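Local structure of alpha-L-rhamnosidase (Aspergillus terreus, 6GSZ) at residues 187-190 with 191-194; 151-154 with 155-159; 163-167 with 168-172. The protein probably hydrolyses terminal non-reducing alpha-L-rhamnose residues in alpha-L-rhamnosides, and carries bound calcium ions. One frame throughout, in Å; residues are numbered along the deposited sequence.

Contact 1: 187-190 with 191-194. With CA (calcium ion), chain L.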
loop_
_atom_site.group_PDB
_atom_site.type_symbol
_atom_site.label_atom_id
_atom_site.label_comp_id
_atom_site.label_asym_id
_atom_site.label_seq_id
_atom_site.Cartn_x
_atom_site.Cartn_y
_atom_site.Cartn_z
ATOM N N TYR A 187 17.987 12.577 -4.905
ATOM C CA TYR A 187 18.126 12.285 -6.319
ATOM C C TYR A 187 19.588 12.456 -6.735
ATOM O O TYR A 187 20.274 13.402 -6.307
ATOM C CB TYR A 187 17.277 13.250 -7.140
ATOM C CG TYR A 187 15.809 13.188 -6.806
ATOM C CD1 TYR A 187 14.981 12.206 -7.348
ATOM C CD2 TYR A 187 15.224 14.114 -5.950
ATOM C CE1 TYR A 187 13.629 12.127 -7.032
ATOM C CE2 TYR A 187 13.863 14.079 -5.676
ATOM C CZ TYR A 187 13.038 13.112 -6.233
ATOM O OH TYR A 187 11.697 13.098 -5.991
ATOM N N ASP A 188 20.013 11.597 -7.660
ATOM C CA ASP A 188 21.306 11.746 -8.310
ATOM C C ASP A 188 21.127 12.652 -9.534
ATOM O O ASP A 188 20.520 12.263 -10.528
ATOM C CB ASP A 188 21.874 10.394 -8.689
ATOM C CG ASP A 188 23.176 10.459 -9.466
ATOM O OD1 ASP A 188 23.630 11.583 -9.768
ATOM O OD2 ASP A 188 23.731 9.360 -9.762
ATOM N N VAL A 189 21.566 13.897 -9.399
ATOM C CA VAL A 189 21.367 14.907 -10.443
ATOM C C VAL A 189 22.674 15.200 -11.198
ATOM O O VAL A 189 22.767 16.198 -11.923
ATOM C CB VAL A 189 20.724 16.185 -9.886
ATOM C CG1 VAL A 189 19.383 15.880 -9.274
ATOM C CG2 VAL A 189 21.616 16.912 -8.911
ATOM N N THR A 190 23.662 14.321 -11.100
ATOM C CA THR A 190 24.961 14.479 -11.752
ATOM C C THR A 190 24.796 14.866 -13.229
ATOM O O THR A 190 25.488 15.788 -13.695
ATOM C CB THR A 190 25.763 13.177 -11.671
ATOM O OG1 THR A 190 25.896 12.858 -10.283
ATOM C CG2 THR A 190 27.148 13.295 -12.276
ATOM N N ASP A 191 23.916 14.160 -13.953
ATOM C CA ASP A 191 23.845 14.278 -15.401
ATOM C C ASP A 191 22.932 15.443 -15.827
ATOM O O ASP A 191 22.867 15.744 -17.030
ATOM C CB ASP A 191 23.401 12.951 -16.004
ATOM C CG ASP A 191 24.454 11.847 -15.935
ATOM O OD1 ASP A 191 25.674 12.149 -15.664
ATOM O OD2 ASP A 191 24.056 10.691 -16.173
ATOM N N LEU A 192 22.226 16.080 -14.881
ATOM C CA LEU A 192 21.345 17.211 -15.223
ATOM C C LEU A 192 22.116 18.527 -15.185
ATOM O O LEU A 192 21.670 19.513 -15.786
ATOM C CB LEU A 192 20.168 17.274 -14.238
ATOM C CG LEU A 192 19.332 16.011 -14.100
ATOM C CD1 LEU A 192 18.103 16.268 -13.257
ATOM C CD2 LEU A 192 18.909 15.440 -15.425
ATOM N N LEU A 193 23.232 18.574 -14.445
ATOM C CA LEU A 193 24.035 19.783 -14.380
ATOM C C LEU A 193 24.818 19.979 -15.676
ATOM O O LEU A 193 25.036 19.054 -16.488
ATOM C CB LEU A 193 25.012 19.712 -13.218
ATOM C CG LEU A 193 24.418 19.611 -11.823
ATOM C CD1 LEU A 193 25.552 19.464 -10.794
ATOM C CD2 LEU A 193 23.633 20.854 -11.520
ATOM N N LYS A 194 25.270 21.218 -15.845
ATOM C CA LYS A 194 26.263 21.513 -16.854
ATOM C C LYS A 194 27.346 22.386 -16.225
ATOM O O LYS A 194 27.229 22.939 -15.112
ATOM C CB LYS A 194 25.590 22.104 -18.096
ATOM C CG LYS A 194 24.607 23.221 -17.816
ATOM C CD LYS A 194 23.804 23.691 -19.027
ATOM C CE LYS A 194 22.889 24.841 -18.653
ATOM N NZ LYS A 194 22.184 25.402 -19.831
HETATM CA CA CA L . 23.336 7.268 -10.683
HETATM O O HOH W 1 21.587 12.666 -13.100
HETATM O O HOH W 2 26.459 16.846 -15.995
HETATM O O HOH W 3 24.129 9.230 -12.387
HETATM O O HOH W 4 25.901 6.986 -11.285
HETATM O O HOH W 5 24.690 6.719 -8.801
HETATM O O HOH W 6 21.248 8.497 -12.038
#
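Val189 and Leu192 meet across a tight turn where the chain leaves strand 182-188. The turn is prepared one residue earlier, by Asp188. The CG of this aspartate lies anti to its own backbone N (chi1 176°), which sets the carboxylate where OD1 can meet Thr190 while OD2 faces the metal. Asp188 OD2 binds a calcium ion at 2.3 Å, and four waters also ligate that ion. OD1 turns back to the chain and accepts two bonds from Thr190. The backbone N of Thr190 reaches Asp188 OD1 at 3.0 Å, nearly along the C-O direction and with an N-H...O angle of 163°. This is an Asx turn. The main-chain oxygen of Asp188 is used as well, since one water accepts a hydrogen bond from Asp191 N and donates one to Asp188 O. At Val189 the Asx turn runs into a type I beta turn. Its closing bond goes from Leu192 N to Val189 O, 3.0 Å long. Leu193 N makes a weak hydrogen bond to Val189 O at 3.5 Å. Beside these bonds the apolar tips touch, with Val189 CG1 4.2 Å from Leu192 CD1. Both side chains also lie on Ile161, and Val189 and Leu193 lie on Ala147 of strand 144-154. Thr190 comes next. Thr190 OG1 donates to Asp188 OD1 at 2.7 Å, on the syn side of the carboxylate, and is also bonded to Ala147 N. Thr190 CG2 crosses the Asp191 side chain at a slant, 3.9 Å from Asp191 OD1. A further water donates to both Thr190 O and Leu193 O.

Contact 2: 151-154 with 155-159. With CA (calcium ion), chain B.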
loop_
_atom_site.group_PDB
_atom_site.type_symbol
_atom_site.label_atom_id
_atom_site.label_comp_id
_atom_site.label_asym_id
_atom_site.label_seq_id
_atom_site.Cartn_x
_atom_site.Cartn_y
_atom_site.Cartn_z
ATOM N N ILE A 151 15.428 17.093 -1.080
ATOM C CA ILE A 151 14.319 18.014 -1.264
ATOM C C ILE A 151 13.051 17.485 -0.626
ATOM O O ILE A 151 12.763 16.276 -0.671
ATOM C CB ILE A 151 14.139 18.282 -2.769
ATOM C CG1 ILE A 151 12.993 19.259 -3.041
ATOM C CG2 ILE A 151 14.008 17.001 -3.570
ATOM C CD1 ILE A 151 13.020 19.886 -4.429
ATOM N N THR A 152 12.271 18.398 -0.071
ATOM C CA THR A 152 10.921 18.130 0.326
ATOM C C THR A 152 10.107 19.412 0.245
ATOM O O THR A 152 10.614 20.474 -0.085
ATOM C CB THR A 152 10.824 17.512 1.726
ATOM O OG1 THR A 152 9.519 16.958 1.897
ATOM C CG2 THR A 152 11.121 18.473 2.852
ATOM N N ALA A 153 8.811 19.297 0.533
ATOM C CA ALA A 153 7.943 20.463 0.524
ATOM C C ALA A 153 6.987 20.413 1.699
ATOM O O ALA A 153 6.641 19.317 2.210
ATOM C CB ALA A 153 7.125 20.480 -0.747
ATOM N N LEU A 154 6.542 21.599 2.092
ATOM C CA LEU A 154 5.362 21.745 2.916
ATOM C C LEU A 154 4.200 21.836 1.924
ATOM O O LEU A 154 3.797 22.939 1.495
ATOM C CB LEU A 154 5.502 22.967 3.812
ATOM C CG LEU A 154 6.352 22.801 5.063
ATOM C CD1 LEU A 154 7.764 22.357 4.761
ATOM C CD2 LEU A 154 6.303 24.106 5.860
ATOM N N GLY A 155 3.766 20.687 1.456
ATOM C CA GLY A 155 2.965 20.522 0.270
ATOM C C GLY A 155 3.488 19.377 -0.532
ATOM O O GLY A 155 3.819 18.312 0.040
ATOM N N LEU A 156 3.519 19.535 -1.851
ATOM C CA LEU A 156 4.068 18.557 -2.802
ATOM C C LEU A 156 4.953 19.306 -3.780
ATOM O O LEU A 156 4.678 20.509 -4.037
ATOM C CB LEU A 156 2.930 17.865 -3.541
ATOM C CG LEU A 156 1.960 17.055 -2.665
ATOM C CD1 LEU A 156 0.739 16.575 -3.485
ATOM C CD2 LEU A 156 2.644 15.879 -1.949
ATOM N N TYR A 157 5.959 18.681 -4.357
ATOM C CA TYR A 157 6.886 19.385 -5.221
ATOM C C TYR A 157 7.119 18.638 -6.531
ATOM O O TYR A 157 7.067 17.400 -6.610
ATOM C CB TYR A 157 8.230 19.694 -4.538
ATOM C CG TYR A 157 9.019 18.440 -4.322
ATOM C CD1 TYR A 157 8.852 17.669 -3.185
ATOM C CD2 TYR A 157 9.901 17.979 -5.313
ATOM C CE1 TYR A 157 9.535 16.469 -3.034
ATOM C CE2 TYR A 157 10.558 16.765 -5.182
ATOM C CZ TYR A 157 10.367 16.019 -4.043
ATOM O OH TYR A 157 10.989 14.795 -3.982
ATOM N N GLU A 158 7.517 19.398 -7.550
ATOM C CA GLU A 158 8.084 18.895 -8.786
ATOM C C GLU A 158 9.280 19.780 -9.117
ATOM O O GLU A 158 9.094 20.991 -9.329
ATOM C CB GLU A 158 7.095 18.945 -9.940
ATOM C CG GLU A 158 7.628 18.432 -11.243
ATOM C CD GLU A 158 6.540 18.221 -12.300
ATOM O OE1 GLU A 158 5.372 18.625 -12.070
ATOM O OE2 GLU A 158 6.846 17.624 -13.329
ATOM N N ALA A 159 10.482 19.226 -9.177
ATOM C CA ALA A 159 11.717 19.947 -9.416
ATOM C C ALA A 159 12.254 19.706 -10.824
ATOM O O ALA A 159 12.094 18.638 -11.410
ATOM C CB ALA A 159 12.782 19.578 -8.412
HETATM CA CA CA B . 3.506 17.976 -13.285
HETATM O O HOH W 7 4.132 19.538 -14.383
HETATM O O HOH W 8 2.642 17.189 -15.187
#
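Two torsions bring Ile151 onto the ring of Tyr157. Ile151 CG1 is anti to its backbone N (chi1 -179°), and Tyr157 CG sits between its own N and carbonyl carbon (chi1 70°). Ile151 CG1 then stands over the centre of the Tyr157 ring, 4.0 Å from its centroid, as a CH-pi contact. The other branches spread out from there. Ile151 CD1 is 3.8 Å from Tyr157 CD2 and 4.0 Å from Ala159 CB, while Ile151 CG2 lies near the phenol end of the ring. At the foot of the ring, Ala153 CB packs on Tyr157 CB at 4.0 Å. Gly155 makes the bend at a positive phi, where a side chain would be jammed against Leu154 O. The strand segments 151-154 and 156-159 run at 139° and join different sheets, so the connection is a beta arch between the two layers of the sandwich. Glu158 leaves the backbone away from 151-154, and Glu158 OE1 binds a calcium ion at 2.3 Å together with Ser392 and waters. The side chains meet across the arch by apolar contact. This holds the Tyr157 ring against Ile151, while the hydroxyl, bonded to Asn185 and to Tyr187 OH, fixes its far end.

Contact 3: 163-167 with 168-172. With PG4 (tetraethylene glycol), chain C.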
loop_
_atom_site.group_PDB
_atom_site.type_symbol
_atom_site.label_atom_id
_atom_site.label_comp_id
_atom_site.label_asym_id
_atom_site.label_seq_id
_atom_site.Cartn_x
_atom_site.Cartn_y
_atom_site.Cartn_z
ATOM N N ASP A 163 15.675 22.723 -17.024
ATOM C CA ASP A 163 14.458 22.223 -17.707
ATOM C C ASP A 163 14.431 20.702 -17.903
ATOM O O ASP A 163 13.744 20.221 -18.807
ATOM C CB ASP A 163 14.200 22.913 -19.053
ATOM C CG ASP A 163 12.750 22.748 -19.528
ATOM O OD1 ASP A 163 11.793 22.632 -18.656
ATOM O OD2 ASP A 163 12.566 22.719 -20.748
ATOM N N GLN A 164 15.116 19.953 -17.054
ATOM C CA GLN A 164 14.985 18.500 -17.023
ATOM C C GLN A 164 14.326 18.121 -15.700
ATOM O O GLN A 164 14.823 18.513 -14.621
ATOM C CB GLN A 164 16.364 17.875 -17.126
ATOM C CG GLN A 164 17.106 18.258 -18.390
ATOM C CD GLN A 164 18.602 18.242 -18.174
ATOM O OE1 GLN A 164 19.191 19.079 -17.442
ATOM N NE2 GLN A 164 19.225 17.278 -18.809
ATOM N N ARG A 165 13.265 17.317 -15.764
ATOM C CA ARG A 165 12.608 16.889 -14.546
ATOM C C ARG A 165 13.594 16.121 -13.661
ATOM O O ARG A 165 14.294 15.242 -14.141
ATOM C CB ARG A 165 11.365 16.041 -14.838
ATOM C CG ARG A 165 10.480 15.917 -13.594
ATOM C CD ARG A 165 9.339 14.963 -13.792
ATOM N NE ARG A 165 8.299 15.187 -12.801
ATOM C CZ ARG A 165 8.269 14.603 -11.592
ATOM N NH1 ARG A 165 9.301 13.860 -11.159
ATOM N NH2 ARG A 165 7.183 14.749 -10.847
ATOM N N VAL A 166 13.589 16.407 -12.361
ATOM C CA VAL A 166 14.391 15.676 -11.394
ATOM C C VAL A 166 13.597 14.466 -10.920
ATOM O O VAL A 166 12.601 14.605 -10.273
ATOM C CB VAL A 166 14.822 16.516 -10.192
ATOM C CG1 VAL A 166 15.595 15.707 -9.171
ATOM C CG2 VAL A 166 15.585 17.757 -10.656
ATOM N N GLY A 167 14.120 13.286 -11.267
ATOM C CA GLY A 167 13.512 12.031 -10.881
ATOM C C GLY A 167 12.184 11.769 -11.556
ATOM O O GLY A 167 11.715 12.546 -12.386
ATOM N N ASP A 168 11.538 10.698 -11.113
ATOM C CA ASP A 168 10.251 10.238 -11.648
ATOM C C ASP A 168 9.221 10.006 -10.535
ATOM O O ASP A 168 8.241 9.256 -10.702
ATOM C CB ASP A 168 10.429 8.991 -12.494
ATOM C CG ASP A 168 11.018 7.810 -11.751
ATOM O OD1 ASP A 168 11.250 7.936 -10.543
ATOM O OD2 ASP A 168 11.232 6.775 -12.408
ATOM N N HIS A 169 9.440 10.625 -9.372
ATOM C CA HIS A 169 8.480 10.559 -8.302
ATOM C C HIS A 169 7.368 11.584 -8.531
ATOM O O HIS A 169 7.656 12.778 -8.844
ATOM C CB HIS A 169 9.098 10.837 -6.927
ATOM C CG HIS A 169 10.271 10.005 -6.539
ATOM N ND1 HIS A 169 10.736 10.040 -5.248
ATOM C CD2 HIS A 169 11.122 9.229 -7.252
ATOM C CE1 HIS A 169 11.806 9.243 -5.162
ATOM N NE2 HIS A 169 12.078 8.755 -6.378
ATOM N N VAL A 170 6.120 11.197 -8.298
ATOM C CA VAL A 170 4.996 12.115 -8.379
ATOM C C VAL A 170 4.303 12.131 -7.024
ATOM O O VAL A 170 4.552 11.275 -6.158
ATOM C CB VAL A 170 4.025 11.778 -9.517
ATOM C CG1 VAL A 170 4.713 11.920 -10.855
ATOM C CG2 VAL A 170 3.414 10.407 -9.342
ATOM N N MET A 171 3.434 13.107 -6.804
ATOM C CA MET A 171 2.779 13.312 -5.503
ATOM C C MET A 171 3.793 13.242 -4.346
ATOM O O MET A 171 3.537 12.673 -3.283
ATOM C CB MET A 171 1.606 12.354 -5.302
ATOM C CG MET A 171 0.563 12.455 -6.419
ATOM S SD MET A 171 -0.184 14.049 -6.614
ATOM C CE MET A 171 -1.320 14.042 -5.237
ATOM N N ALA A 172 4.968 13.856 -4.551
ATOM C CA ALA A 172 6.096 13.774 -3.646
ATOM C C ALA A 172 6.069 14.924 -2.660
ATOM O O ALA A 172 5.802 16.069 -3.071
ATOM C CB ALA A 172 7.376 13.803 -4.448
HETATM O O1 PG4 C . 13.445 7.269 -8.818
HETATM C C1 PG4 C . 14.288 8.408 -9.111
HETATM C C2 PG4 C . 15.037 7.903 -10.314
HETATM O O2 PG4 C . 14.505 8.756 -11.312
HETATM C C3 PG4 C . 14.521 8.232 -12.643
HETATM C C4 PG4 C . 14.271 9.395 -13.600
HETATM O O3 PG4 C . 15.346 10.305 -13.386
HETATM C C5 PG4 C . 15.231 11.458 -14.265
HETATM C C6 PG4 C . 16.440 12.367 -14.045
HETATM O O4 PG4 C . 16.491 12.844 -12.689
HETATM C C7 PG4 C . 17.660 12.595 -11.877
HETATM C C8 PG4 C . 17.839 11.075 -11.627
HETATM O O5 PG4 C . 16.824 10.579 -10.736
HETATM O O HOH W 9 10.961 13.045 -8.750
#
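Arg165 grips the carbonyl oxygen of His169 end-on with both terminal nitrogens. Arg165 NH2 lies 2.8 Å from His169 O, and Arg165 NH1 lies 3.0 Å from the same atom. Both come from one face of that carbonyl, and the oxygen sits in the guanidinium plane. Arg165 NH1 has a second acceptor in the plane, Gly167 O, at 3.0 Å. The guanidinium therefore ties together two carbonyls of the loop that follows its own strand. Beside it, Val170 CG1 lies 3.8 Å from Arg165 NH2, with the two side chains at about a right angle. The arginine gets there on an extended chain, with CG anti to the backbone N (chi1 -165°). Gly167 bends the loop with a positive phi of 68°. A water sits inside the bend, accepts from His169 N at 2.9 Å and has a weak bond from Arg165 NH1.

Further out, Arg165 NE forms a salt bridge with OE2 of Glu158, a calcium ligand, which helps to fix the guanidinium. The short strand 164-165 is an edge strand beside strand 156-161. A tetraethylene glycol, probably from the crystallisation liquor, lies against Gly167, Asp168 and His169. Its O4 accepts from Gly167 N at 2.8 Å. The glycol O1 donates to Asp168 OD1 at 2.9 Å and accepts from His169 NE2 at 3.2 Å. Asp168 OD1 also has a salt bridge with Arg310 NE, which probably offsets part of its charge. With a carboxylate on NE and carbonyls on NH1 and NH2, the arginine probably keeps its positive charge and is held against rotation.

All three contacts are local and fall in the range of the alpha-L-rhamnosidase N-terminal domain family. Contact 2 is the core one, entirely buried and apolar where its segments touch. Contacts 1 and 3 are only partly buried and rest on polar bonds to the main chain: a carboxylate organises the turn in contact 1, a guanidinium the loop in contact 3. Strands 144-154 and 182-188 are neighbours in one sheet, which joins contacts 1 and 2. Strands 156-161 and 164-165 are neighbours in the other, which joins contacts 2 and 3. Val166 of contact 3 packs on Tyr187 and Val189 of contact 1. Contacts 1 and 2 each give one carboxylate oxygen, from Asp188 and Glu158, to a calcium ion.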